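Local structure of uncharacterized protein (Jannaschia sp. CCS1, 2PYQ) at residues T47-G50 and A54-E57; T58-F63 and E74-G79; N62-M65 and G69-D72; R17-M22 and R89-K94; A10-D15 and A27-V32. The protein is of unknown function but belongs to the DUF2853 family and folds as a compact, all-helical single chain. All coordinates share one frame; numbering follows the deposited sequence.

Contact 1. Residues T47-G50 and A54-E57; sequences TVAG and AELE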
# COMPACT_ATOMS: atom_id res chain seq x y z
N THR A 47 3.56 -5.96 6.60
CA THR A 47 4.35 -4.75 6.36
C THR A 47 5.42 -4.91 5.29
O THR A 47 5.85 -6.02 4.97
CB THR A 47 5.00 -4.23 7.67
OG1 THR A 47 5.87 -5.23 8.22
CG2 THR A 47 3.93 -3.88 8.71
N VAL A 48 5.82 -3.76 4.72
CA VAL A 48 6.80 -3.66 3.64
C VAL A 48 8.09 -3.07 4.22
O VAL A 48 8.05 -2.04 4.92
CB VAL A 48 6.28 -2.69 2.54
CG1 VAL A 48 7.37 -2.37 1.51
CG2 VAL A 48 5.08 -3.28 1.85
N ALA A 49 9.22 -3.71 3.90
CA ALA A 49 10.54 -3.19 4.30
C ALA A 49 10.93 -2.15 3.24
O ALA A 49 11.38 -2.51 2.13
CB ALA A 49 11.58 -4.32 4.35
N GLY A 50 10.70 -0.87 3.58
CA GLY A 50 10.98 0.26 2.69
C GLY A 50 12.41 0.39 2.21
O GLY A 50 12.65 0.85 1.10
N ALA A 54 15.21 -5.46 -3.11
CA ALA A 54 14.47 -6.58 -3.75
C ALA A 54 12.95 -6.53 -3.51
O ALA A 54 12.17 -6.84 -4.42
CB ALA A 54 15.05 -7.95 -3.31
N GLU A 55 12.56 -6.08 -2.33
CA GLU A 55 11.17 -5.97 -1.98
C GLU A 55 10.47 -4.88 -2.82
O GLU A 55 9.39 -5.07 -3.30
CB GLU A 55 11.08 -5.75 -0.49
CG GLU A 55 9.98 -5.02 -0.01
CD GLU A 55 9.11 -5.85 0.83
OE1 GLU A 55 8.43 -6.72 0.23
OE2 GLU A 55 9.10 -5.66 2.09
N LEU A 56 11.18 -3.79 -3.03
CA LEU A 56 10.69 -2.72 -3.91
C LEU A 56 10.66 -3.18 -5.36
O LEU A 56 9.72 -2.83 -6.08
CB LEU A 56 11.50 -1.44 -3.76
CG LEU A 56 11.55 -0.87 -2.35
CD1 LEU A 56 12.29 0.46 -2.43
CD2 LEU A 56 10.19 -0.71 -1.66
N GLU A 57 11.65 -3.96 -5.81
CA GLU A 57 11.64 -4.53 -7.18
C GLU A 57 10.45 -5.49 -7.38
O GLU A 57 9.91 -5.58 -8.49
CB GLU A 57 12.95 -5.26 -7.53
CG GLU A 57 14.23 -4.41 -7.58
CD GLU A 57 14.19 -3.28 -8.57
OE1 GLU A 57 13.39 -3.32 -9.55
OE2 GLU A 57 15.00 -2.32 -8.38
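Glu55, in the first turn of helix 53-65 of this all-helical fold, reaches back to the loop that leads into its own helix and accepts a backbone N-H from it. The donor is Ala49, with Glu55 OE2 and Ala49 N 2.7 Å apart and an N-H...O angle of 162°. It arrives on the anti side of the carboxylate, 22° out of its plane. The same oxygen, Glu55 OE2, is 3.4 Å from Val48 CA, and Ala49 CB is also near it. The aliphatic part of the side chain takes part too: Glu55 CG rests 3.6 Å from Ala49 O. The side chain is brought there by a CG roughly anti to the backbone N (chi1 151°) and a bend at chi2, which swing the carboxylate off the helix toward the loop.

Further along, Leu56 lays its isobutyl end against the loop backbone at Gly50; it also touches Met77 and Ile80 of helix 74-87. The second shell fixes both partners. Asp52 OD2 holds the backbone N of Glu55, and a backbone bond to Lys94 steadies Val48. Arg96 lies near Glu55 OE1 as a long, weak ion pair. The leucine end completes the contact, with Leu56 CD1 3.6 Å from Gly50 O.

Contact 2. Residues T58-F63 and E74-G79; sequences TIKKNF and ESLMGG
Lys60 stretches toward Leu76 as a straight rod: CG stands anti to the backbone N (chi1 179°) and every later torsion is extended, so the methylenes leave helix 53-65 and pass over the first turns of helix 74-87. Leu76 has its CG beside its own backbone N (chi1 -60°) and turns CD1 to meet that rod. The two side chains cross at about a right angle, with Lys60 CG 4.0 Å from Leu76 CD1 and Lys60 CE 4.1 Å from the same methyl. Leu76 CB supports the middle of the chain from Lys60 CG to CE. Met77, a selenomethionine bent at both chi2 and chi3, curls its terminal methyl back to the lysine, where Met77 CE comes within 4.1 Å of Lys60 CD.

The ammonium group beyond this apolar stem is held by polar partners. Lys60 NZ forms a salt bridge with Asp72, just ahead of helix 74-87, and donates to a water 2.9 Å away. That water also accepts the N-H of Met77, at 3.0 Å from Met77 N, and so joins the lysine tip to the opening turn of the second helix. The backbones come closest at Lys60 CA and Leu76 CA, 6.5 Å apart. Apolar along its stem and ionic at its tip, the lysine lies between two consecutive helices of the all-helical fold, joined by the 66-73 loop.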
# COMPACT_ATOMS: atom_id res chain seq x y z
N THR A 58 10.07 -6.19 -6.31
CA THR A 58 8.94 -7.12 -6.31
C THR A 58 7.62 -6.37 -6.40
O THR A 58 6.71 -6.82 -7.11
CB THR A 58 8.97 -8.06 -5.09
OG1 THR A 58 10.14 -8.93 -5.21
CG2 THR A 58 7.71 -8.94 -5.02
N ILE A 59 7.50 -5.25 -5.69
CA ILE A 59 6.29 -4.40 -5.78
C ILE A 59 6.19 -3.87 -7.20
O ILE A 59 5.12 -3.89 -7.78
CB ILE A 59 6.30 -3.25 -4.76
CG1 ILE A 59 6.20 -3.80 -3.32
CG2 ILE A 59 5.13 -2.27 -4.99
CD1 ILE A 59 6.49 -2.80 -2.27
N LYS A 60 7.31 -3.45 -7.78
CA LYS A 60 7.32 -2.97 -9.15
C LYS A 60 6.87 -4.03 -10.15
O LYS A 60 5.98 -3.78 -10.99
CB LYS A 60 8.71 -2.43 -9.54
CG LYS A 60 8.81 -1.93 -10.96
CD LYS A 60 10.18 -1.39 -11.26
CE LYS A 60 10.43 -1.31 -12.76
NZ LYS A 60 11.78 -0.81 -13.11
N LYS A 61 7.46 -5.22 -10.06
CA LYS A 61 7.15 -6.29 -11.03
C LYS A 61 5.79 -6.93 -10.78
O LYS A 61 5.01 -7.07 -11.72
CB LYS A 61 8.29 -7.35 -11.13
CG LYS A 61 8.42 -8.29 -9.99
CD LYS A 61 9.64 -9.19 -10.10
CE LYS A 61 9.68 -10.20 -8.95
NZ LYS A 61 10.97 -10.96 -8.94
N ASN A 62 5.50 -7.28 -9.55
CA ASN A 62 4.26 -8.03 -9.23
C ASN A 62 3.03 -7.18 -9.03
O ASN A 62 1.96 -7.61 -9.42
CB ASN A 62 4.45 -8.98 -8.03
CG ASN A 62 5.41 -10.11 -8.32
OD1 ASN A 62 5.69 -10.43 -9.48
ND2 ASN A 62 5.90 -10.74 -7.26
N PHE A 63 3.16 -5.99 -8.43
CA PHE A 63 1.99 -5.14 -8.22
C PHE A 63 1.81 -4.10 -9.34
O PHE A 63 0.79 -4.10 -10.00
CB PHE A 63 2.02 -4.48 -6.84
CG PHE A 63 0.81 -3.64 -6.57
CD1 PHE A 63 -0.44 -4.25 -6.36
CD2 PHE A 63 0.88 -2.23 -6.57
CE1 PHE A 63 -1.59 -3.47 -6.14
CE2 PHE A 63 -0.26 -1.46 -6.34
CZ PHE A 63 -1.51 -2.08 -6.14
N GLU A 74 11.19 4.42 -15.47
CA GLU A 74 11.85 5.17 -14.28
C GLU A 74 10.61 5.62 -13.39
O GLU A 74 10.77 5.65 -12.18
CB GLU A 74 12.77 6.33 -14.70
CG GLU A 74 13.34 7.17 -13.58
N SER A 75 9.46 5.97 -13.96
CA SER A 75 8.33 6.46 -13.15
C SER A 75 7.85 5.44 -12.10
O SER A 75 7.29 5.84 -11.10
CB SER A 75 7.17 6.87 -14.04
OG SER A 75 6.67 5.76 -14.74
N LEU A 76 8.07 4.13 -12.33
CA LEU A 76 7.60 3.09 -11.39
C LEU A 76 8.35 3.10 -10.07
O LEU A 76 7.76 3.28 -9.02
CB LEU A 76 7.62 1.70 -12.02
CG LEU A 76 6.75 1.55 -13.27
CD1 LEU A 76 6.61 0.04 -13.60
CD2 LEU A 76 5.36 2.16 -13.16
N MSE A 77 9.67 2.96 -10.14
CA MSE A 77 10.47 3.06 -8.92
C MSE A 77 10.39 4.48 -8.34
O MSE A 77 10.42 4.65 -7.15
CB MSE A 77 11.91 2.63 -9.15
CG MSE A 77 12.72 2.48 -7.89
SE MSE A 77 11.94 1.20 -6.62
CE MSE A 77 12.00 -0.37 -7.70
N GLY A 78 10.26 5.49 -9.18
CA GLY A 78 10.07 6.87 -8.71
C GLY A 78 8.82 6.99 -7.87
O GLY A 78 8.83 7.62 -6.82
N GLY A 79 7.75 6.36 -8.33
CA GLY A 79 6.47 6.33 -7.60
C GLY A 79 6.58 5.56 -6.29
O GLY A 79 6.04 5.99 -5.28
O HOH W 1 11.42 1.97 -12.33

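Contact 3. Residues N62-M65 and G69-D72; sequences NFLM and GLAD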
# COMPACT_ATOMS: atom_id res chain seq x y z
N ASN A 62 5.50 -7.28 -9.55
CA ASN A 62 4.26 -8.03 -9.23
C ASN A 62 3.03 -7.18 -9.03
O ASN A 62 1.96 -7.61 -9.42
CB ASN A 62 4.45 -8.98 -8.03
CG ASN A 62 5.41 -10.11 -8.32
OD1 ASN A 62 5.69 -10.43 -9.48
ND2 ASN A 62 5.90 -10.74 -7.26
N PHE A 63 3.16 -5.99 -8.43
CA PHE A 63 1.99 -5.14 -8.22
C PHE A 63 1.81 -4.10 -9.34
O PHE A 63 0.79 -4.10 -10.00
CB PHE A 63 2.02 -4.48 -6.84
CG PHE A 63 0.81 -3.64 -6.57
CD1 PHE A 63 -0.44 -4.25 -6.36
CD2 PHE A 63 0.88 -2.23 -6.57
CE1 PHE A 63 -1.59 -3.47 -6.14
CE2 PHE A 63 -0.26 -1.46 -6.34
CZ PHE A 63 -1.51 -2.08 -6.14
N LEU A 64 2.79 -3.23 -9.56
CA LEU A 64 2.65 -2.16 -10.56
C LEU A 64 2.51 -2.68 -11.96
O LEU A 64 1.58 -2.29 -12.67
CB LEU A 64 3.82 -1.15 -10.49
CG LEU A 64 3.94 -0.37 -9.17
CD1 LEU A 64 5.11 0.57 -9.25
CD2 LEU A 64 2.65 0.38 -8.83
N MSE A 65 3.36 -3.61 -12.32
CA MSE A 65 3.44 -4.12 -13.70
C MSE A 65 2.37 -5.23 -13.91
O MSE A 65 1.61 -5.17 -14.81
CB MSE A 65 4.86 -4.59 -14.06
CG MSE A 65 5.79 -3.50 -14.50
SE MSE A 65 7.59 -4.10 -14.25
CE MSE A 65 8.41 -3.39 -15.51
N GLY A 69 -1.03 -3.09 -14.27
CA GLY A 69 -0.80 -3.05 -15.72
C GLY A 69 0.10 -1.97 -16.26
O GLY A 69 0.07 -1.67 -17.44
N LEU A 70 0.94 -1.39 -15.40
CA LEU A 70 1.83 -0.30 -15.81
C LEU A 70 3.06 -0.82 -16.51
O LEU A 70 3.57 -1.88 -16.17
CB LEU A 70 2.26 0.53 -14.60
CG LEU A 70 1.13 1.28 -13.89
CD1 LEU A 70 1.55 1.68 -12.48
CD2 LEU A 70 0.74 2.51 -14.69
N ALA A 71 3.57 -0.04 -17.46
CA ALA A 71 4.75 -0.39 -18.21
C ALA A 71 6.04 -0.10 -17.44
O ALA A 71 6.05 0.76 -16.56
CB ALA A 71 4.78 0.39 -19.50
N ASP A 72 7.11 -0.81 -17.80
CA ASP A 72 8.44 -0.65 -17.19
C ASP A 72 9.03 0.70 -17.57
O ASP A 72 9.25 0.99 -18.74
CB ASP A 72 9.44 -1.72 -17.67
CG ASP A 72 10.68 -1.82 -16.79
OD1 ASP A 72 10.91 -0.98 -15.85
OD2 ASP A 72 11.47 -2.78 -17.01
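Leu64 and Leu70 are joined by a backbone bond that spans six residues, longer than any ordinary helical turn, and two CA-H...O contacts lie beside it. Leu70 N donates to Leu64 O at 2.9 Å with an N-H...O angle of 163°, and the donor is tilted 25° from the carbonyl plane. Next to it, Met65 CA directs its hydrogen at Leu70 O, the carbon and oxygen being 3.3 Å apart with 159° at the hydrogen. A second CA-H...O contact runs the other way, from Gly69 CA to Met65 O, also at 3.3 Å. The backbones are drawn together until Met65 CA and Leu70 CA are only 4.7 Å apart.

Gly69 carries the chain round with a positive phi, a conformation readily taken by glycine. The methylene of Leu70 then lies against a carbonyl, Leu70 CB being 3.5 Å from Leu64 O. The apolar meeting is between branch ends: Leu70 CD1 touches Leu64 CD2 at 4.0 Å as the two leucines cross obliquely. Leu64, which is buried, packs on Leu76, Ile80 and Leu103; Leu70 touches Leu76, Phe107 and Lys109.

On the helix side, the last turn is wide, with a probable hydrogen bond from Met65 N to Lys60 O, five residues back, as in a pi turn. Taken together, these features make a C-terminal helix end with a pi-type last turn and a positive-phi glycine, here turning helix 53-65 into the loop before helix 74-87.

Contact 4. Residues R17-M22 and R89-K94; sequences RNKCGM and RSERNK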
# COMPACT_ATOMS: atom_id res chain seq x y z
N ARG A 17 -4.62 9.07 6.91
CA ARG A 17 -4.97 10.42 7.34
C ARG A 17 -3.87 11.09 8.15
O ARG A 17 -3.42 12.20 7.81
CB ARG A 17 -6.31 10.43 8.09
CG ARG A 17 -6.80 11.85 8.47
CD ARG A 17 -8.28 11.88 8.90
NE ARG A 17 -9.22 11.77 7.77
CZ ARG A 17 -9.72 12.79 7.04
NH1 ARG A 17 -9.35 14.04 7.25
NH2 ARG A 17 -10.59 12.52 6.05
N ASN A 18 -3.41 10.40 9.19
CA ASN A 18 -2.53 11.01 10.20
C ASN A 18 -1.04 10.85 10.04
O ASN A 18 -0.28 11.54 10.73
CB ASN A 18 -2.99 10.54 11.58
CG ASN A 18 -4.40 11.01 11.89
OD1 ASN A 18 -4.75 12.18 11.68
ND2 ASN A 18 -5.22 10.11 12.40
N LYS A 19 -0.60 9.93 9.20
CA LYS A 19 0.81 9.80 8.84
C LYS A 19 1.08 10.35 7.43
O LYS A 19 2.00 11.13 7.25
CB LYS A 19 1.33 8.37 8.97
CG LYS A 19 1.35 7.89 10.39
CD LYS A 19 1.84 6.45 10.47
CE LYS A 19 1.81 5.96 11.90
NZ LYS A 19 2.09 4.50 12.04
N CYS A 20 0.28 9.95 6.45
CA CYS A 20 0.47 10.34 5.05
C CYS A 20 -0.26 11.63 4.63
O CYS A 20 -0.05 12.08 3.49
CB CYS A 20 0.03 9.19 4.13
SG CYS A 20 0.75 7.57 4.54
N GLY A 21 -1.12 12.20 5.47
CA GLY A 21 -1.84 13.44 5.16
C GLY A 21 -2.83 13.37 4.01
O GLY A 21 -2.97 14.35 3.26
N MSE A 22 -3.55 12.24 3.88
CA MSE A 22 -4.51 12.02 2.80
C MSE A 22 -5.87 11.62 3.35
O MSE A 22 -5.94 10.87 4.32
CB MSE A 22 -4.04 10.84 1.92
CG MSE A 22 -2.67 10.98 1.36
SE MSE A 22 -2.28 9.35 0.37
CE MSE A 22 -3.49 9.40 -1.02
N ARG A 89 10.31 7.94 6.52
CA ARG A 89 11.56 7.23 6.83
C ARG A 89 11.54 6.61 8.23
O ARG A 89 12.03 5.49 8.42
CB ARG A 89 12.77 8.20 6.71
N SER A 90 10.96 7.31 9.20
CA SER A 90 10.87 6.83 10.60
C SER A 90 9.81 5.74 10.84
O SER A 90 9.77 5.18 11.96
CB SER A 90 10.57 8.00 11.57
OG SER A 90 11.63 8.98 11.56
N GLU A 91 8.95 5.42 9.86
CA GLU A 91 7.90 4.44 10.07
C GLU A 91 8.41 3.01 9.88
O GLU A 91 8.80 2.64 8.77
CB GLU A 91 6.72 4.73 9.12
CG GLU A 91 5.53 3.77 9.30
CD GLU A 91 5.07 3.70 10.75
OE1 GLU A 91 4.70 4.76 11.29
OE2 GLU A 91 5.10 2.59 11.33
N ARG A 92 8.40 2.22 10.95
CA ARG A 92 8.86 0.82 10.89
C ARG A 92 7.75 -0.19 10.57
O ARG A 92 8.04 -1.35 10.30
CB ARG A 92 9.63 0.46 12.17
CG ARG A 92 10.98 1.20 12.22
CD ARG A 92 11.59 1.22 13.56
NE ARG A 92 10.83 1.99 14.55
CZ ARG A 92 10.83 3.33 14.69
NH1 ARG A 92 11.51 4.14 13.86
NH2 ARG A 92 10.10 3.88 15.67
N ASN A 93 6.48 0.26 10.59
CA ASN A 93 5.32 -0.57 10.22
C ASN A 93 4.58 0.05 9.01
O ASN A 93 3.48 0.61 9.15
CB ASN A 93 4.36 -0.74 11.40
CG ASN A 93 4.99 -1.51 12.55
OD1 ASN A 93 5.69 -2.52 12.36
ND2 ASN A 93 4.72 -1.05 13.77
N LYS A 94 5.23 -0.02 7.87
CA LYS A 94 4.63 0.41 6.62
C LYS A 94 3.72 -0.74 6.10
O LYS A 94 4.22 -1.70 5.51
CB LYS A 94 5.70 0.78 5.58
CG LYS A 94 6.50 2.01 5.98
CD LYS A 94 7.37 2.43 4.83
CE LYS A 94 8.20 3.63 5.19
NZ LYS A 94 9.27 3.30 6.15
O HOH W 2 1.98 2.09 10.72
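Lys19 and Glu91 meet in a salt bridge that joins the turn just after helix 4-18 to the loop between helices 74-87 and 96-106. From CB, Lys19 sets out with CG anti to its carbonyl carbon (chi1 -66°), and then extends without a bend across the gap. Lys19 CD is the first atom to meet the partner, 3.4 Å from Glu91 OE1, and CE follows at 3.2 Å from the same oxygen. NZ ends the chain 2.7 Å from Glu91 OE1, approaching from above the carboxylate plane, 57° out of it. The side chains cross at about a right angle. The ammonium also donates to a water 2.8 Å from Lys19 NZ, and this water is hydrogen-bonded to the backbone O of Asn93 at 2.6 Å.

Glu91 is positioned by its own loop. Its other oxygen, OE2, takes the N-H of Asn93 through the anti lone pair, at 2.8 Å between OE2 and Asn93 N, which orients the carboxylate. Lys94 NZ holds the backbone of Glu91 instead, 2.7 Å from Glu91 O and in the carbonyl plane.

Nearby, Asp15 of helix 4-18 forms a long, weak ion pair with Lys19 NZ. The bridge lies at the surface, while the next residue, Cys20, packs on Thr86 and Tyr87 of helix 74-87 and on Met102 of helix 96-106.

Contact 5. Residues A10-D15 and A27-V32; sequences AQYADD and ALLEKV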
# COMPACT_ATOMS: atom_id res chain seq x y z
N ALA A 10 -9.10 -0.05 9.96
CA ALA A 10 -9.11 1.16 10.81
C ALA A 10 -7.71 1.73 10.96
O ALA A 10 -7.51 2.95 10.87
CB ALA A 10 -9.72 0.87 12.17
N GLN A 11 -6.73 0.85 11.19
CA GLN A 11 -5.33 1.27 11.28
C GLN A 11 -4.83 1.85 9.95
O GLN A 11 -4.16 2.88 9.93
CB GLN A 11 -4.42 0.13 11.72
CG GLN A 11 -2.97 0.57 12.01
CD GLN A 11 -2.89 1.64 13.09
OE1 GLN A 11 -3.47 1.47 14.18
NE2 GLN A 11 -2.22 2.75 12.80
N TYR A 12 -5.15 1.17 8.85
CA TYR A 12 -4.75 1.68 7.52
C TYR A 12 -5.31 3.09 7.26
O TYR A 12 -4.61 3.94 6.76
CB TYR A 12 -5.23 0.77 6.39
CG TYR A 12 -4.77 -0.67 6.45
CD1 TYR A 12 -3.61 -1.06 7.14
CD2 TYR A 12 -5.47 -1.66 5.73
CE1 TYR A 12 -3.20 -2.40 7.17
CE2 TYR A 12 -5.07 -2.97 5.75
CZ TYR A 12 -3.93 -3.33 6.45
OH TYR A 12 -3.52 -4.63 6.46
N ALA A 13 -6.60 3.28 7.58
CA ALA A 13 -7.28 4.56 7.42
C ALA A 13 -6.61 5.65 8.28
O ALA A 13 -6.38 6.78 7.82
CB ALA A 13 -8.75 4.47 7.76
N ASP A 14 -6.26 5.29 9.53
CA ASP A 14 -5.60 6.20 10.45
C ASP A 14 -4.21 6.60 9.92
O ASP A 14 -3.87 7.79 9.92
CB ASP A 14 -5.55 5.58 11.86
CG ASP A 14 -5.31 6.62 12.96
OD1 ASP A 14 -4.22 7.23 12.99
OD2 ASP A 14 -6.22 6.84 13.82
N ASP A 15 -3.42 5.64 9.44
CA ASP A 15 -2.11 5.89 8.82
C ASP A 15 -2.25 6.84 7.62
O ASP A 15 -1.49 7.80 7.49
CB ASP A 15 -1.41 4.61 8.35
CG ASP A 15 -0.76 3.81 9.47
OD1 ASP A 15 -0.94 4.16 10.67
OD2 ASP A 15 -0.05 2.83 9.12
N ALA A 27 -13.90 3.04 0.30
CA ALA A 27 -14.35 2.04 -0.68
C ALA A 27 -13.13 1.46 -1.39
O ALA A 27 -13.01 0.26 -1.49
CB ALA A 27 -15.30 2.68 -1.68
N LEU A 28 -12.21 2.32 -1.84
CA LEU A 28 -10.98 1.83 -2.48
C LEU A 28 -10.11 1.05 -1.50
O LEU A 28 -9.58 -0.01 -1.85
CB LEU A 28 -10.19 2.99 -3.09
CG LEU A 28 -8.90 2.62 -3.82
CD1 LEU A 28 -9.15 1.64 -4.96
CD2 LEU A 28 -8.17 3.88 -4.26
N LEU A 29 -9.91 1.60 -0.31
CA LEU A 29 -9.09 0.95 0.71
C LEU A 29 -9.58 -0.47 1.00
O LEU A 29 -8.77 -1.38 1.11
CB LEU A 29 -9.05 1.78 2.00
CG LEU A 29 -8.13 1.25 3.12
CD1 LEU A 29 -6.63 1.06 2.66
CD2 LEU A 29 -8.22 2.23 4.31
N GLU A 30 -10.89 -0.66 1.08
CA GLU A 30 -11.46 -2.02 1.26
C GLU A 30 -11.12 -2.97 0.09
O GLU A 30 -10.74 -4.13 0.33
CB GLU A 30 -12.98 -1.95 1.51
CG GLU A 30 -13.68 -3.30 1.62
CD GLU A 30 -13.10 -4.18 2.71
OE1 GLU A 30 -13.21 -3.75 3.86
OE2 GLU A 30 -12.56 -5.30 2.44
N LYS A 31 -11.20 -2.47 -1.14
CA LYS A 31 -10.88 -3.26 -2.35
C LYS A 31 -9.41 -3.65 -2.36
O LYS A 31 -9.06 -4.78 -2.72
CB LYS A 31 -11.26 -2.46 -3.61
CG LYS A 31 -12.74 -2.16 -3.70
CD LYS A 31 -13.10 -1.18 -4.79
CE LYS A 31 -14.53 -0.68 -4.63
NZ LYS A 31 -14.89 0.36 -5.61
N VAL A 32 -8.53 -2.70 -2.01
CA VAL A 32 -7.08 -2.96 -1.92
C VAL A 32 -6.78 -4.01 -0.84
O VAL A 32 -5.96 -4.91 -1.03
CB VAL A 32 -6.26 -1.64 -1.64
CG1 VAL A 32 -4.79 -1.96 -1.41
CG2 VAL A 32 -6.42 -0.71 -2.81
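Leu29 of helix 26-36 and the Tyr12-Ala13 step of helix 4-18 supply the apolar contact. With CG anti to its backbone N (chi1 -175°), the leucine points its two methyls at the other helix. Leu29 CD2 drops onto the backbone between the two residues, 3.8 Å from Ala13 N and 3.9 Å from Tyr12 CB. Leu29 CD1 lies 4.0 Å from Tyr12 CB and comes obliquely to the phenol ring. Ala13 CB completes the seat, 4.1 Å from Leu29 CD2, and the small alanine is consistent with the 7.8 Å between Ala13 CA and Leu29 CA. Tyr12 and Ala13 also touch other residues of helix 26-36, namely Thr33 and Met26.

Aromatic and further apolar neighbours surround this pair. The Tyr12 ring meets that of Tyr95 with planes at about 55°, and Tyr12 also touches Ala97 and Val98 of helix 96-106. Leu29 reaches back to Leu16 as well.

No hydrogen bond is made between the two segments; the polar groups bond within their helices or to helix 74-87. Gln11 NE2 donates to Asp15 OD1 at 2.9 Å, from above the carboxylate plane though in the plane of its own amide. Asp15 OD2 is bonded to Tyr87 OH, so that carboxylate links helix 4-18 to helix 74-87. On the other helix, Thr33 OG1 is bonded to Leu29 O, one turn on.

A leucine seated against an alanine and the base of a tyrosine is ordinary close helix-helix packing. Here it joins the first two helices of an all-alpha fold and, through Tyr12, brings in helix 96-106.

The five contacts spread over a small all-helical chain of radius of gyration 13 Å. Contacts 1, 2 and 3 follow helix 53-65 from its first turn to its exit, and contacts 2 and 3, with centres about 6 Å apart, form one continuous patch that overlaps at Asn62 and Phe63. Contact 5 closes first along the chain and lies on the opposite side of the chain's centre, about 22 Å from contact 3 between centres. Contact 4 closes the longest loop, which encloses contacts 1 to 3; its segments alternate with those of contact 5. It abuts contact 5 at helix 4-18, and contact 1 through Val48 and Lys94, linking the end of helix 4-18 to the loop before helix 96-106.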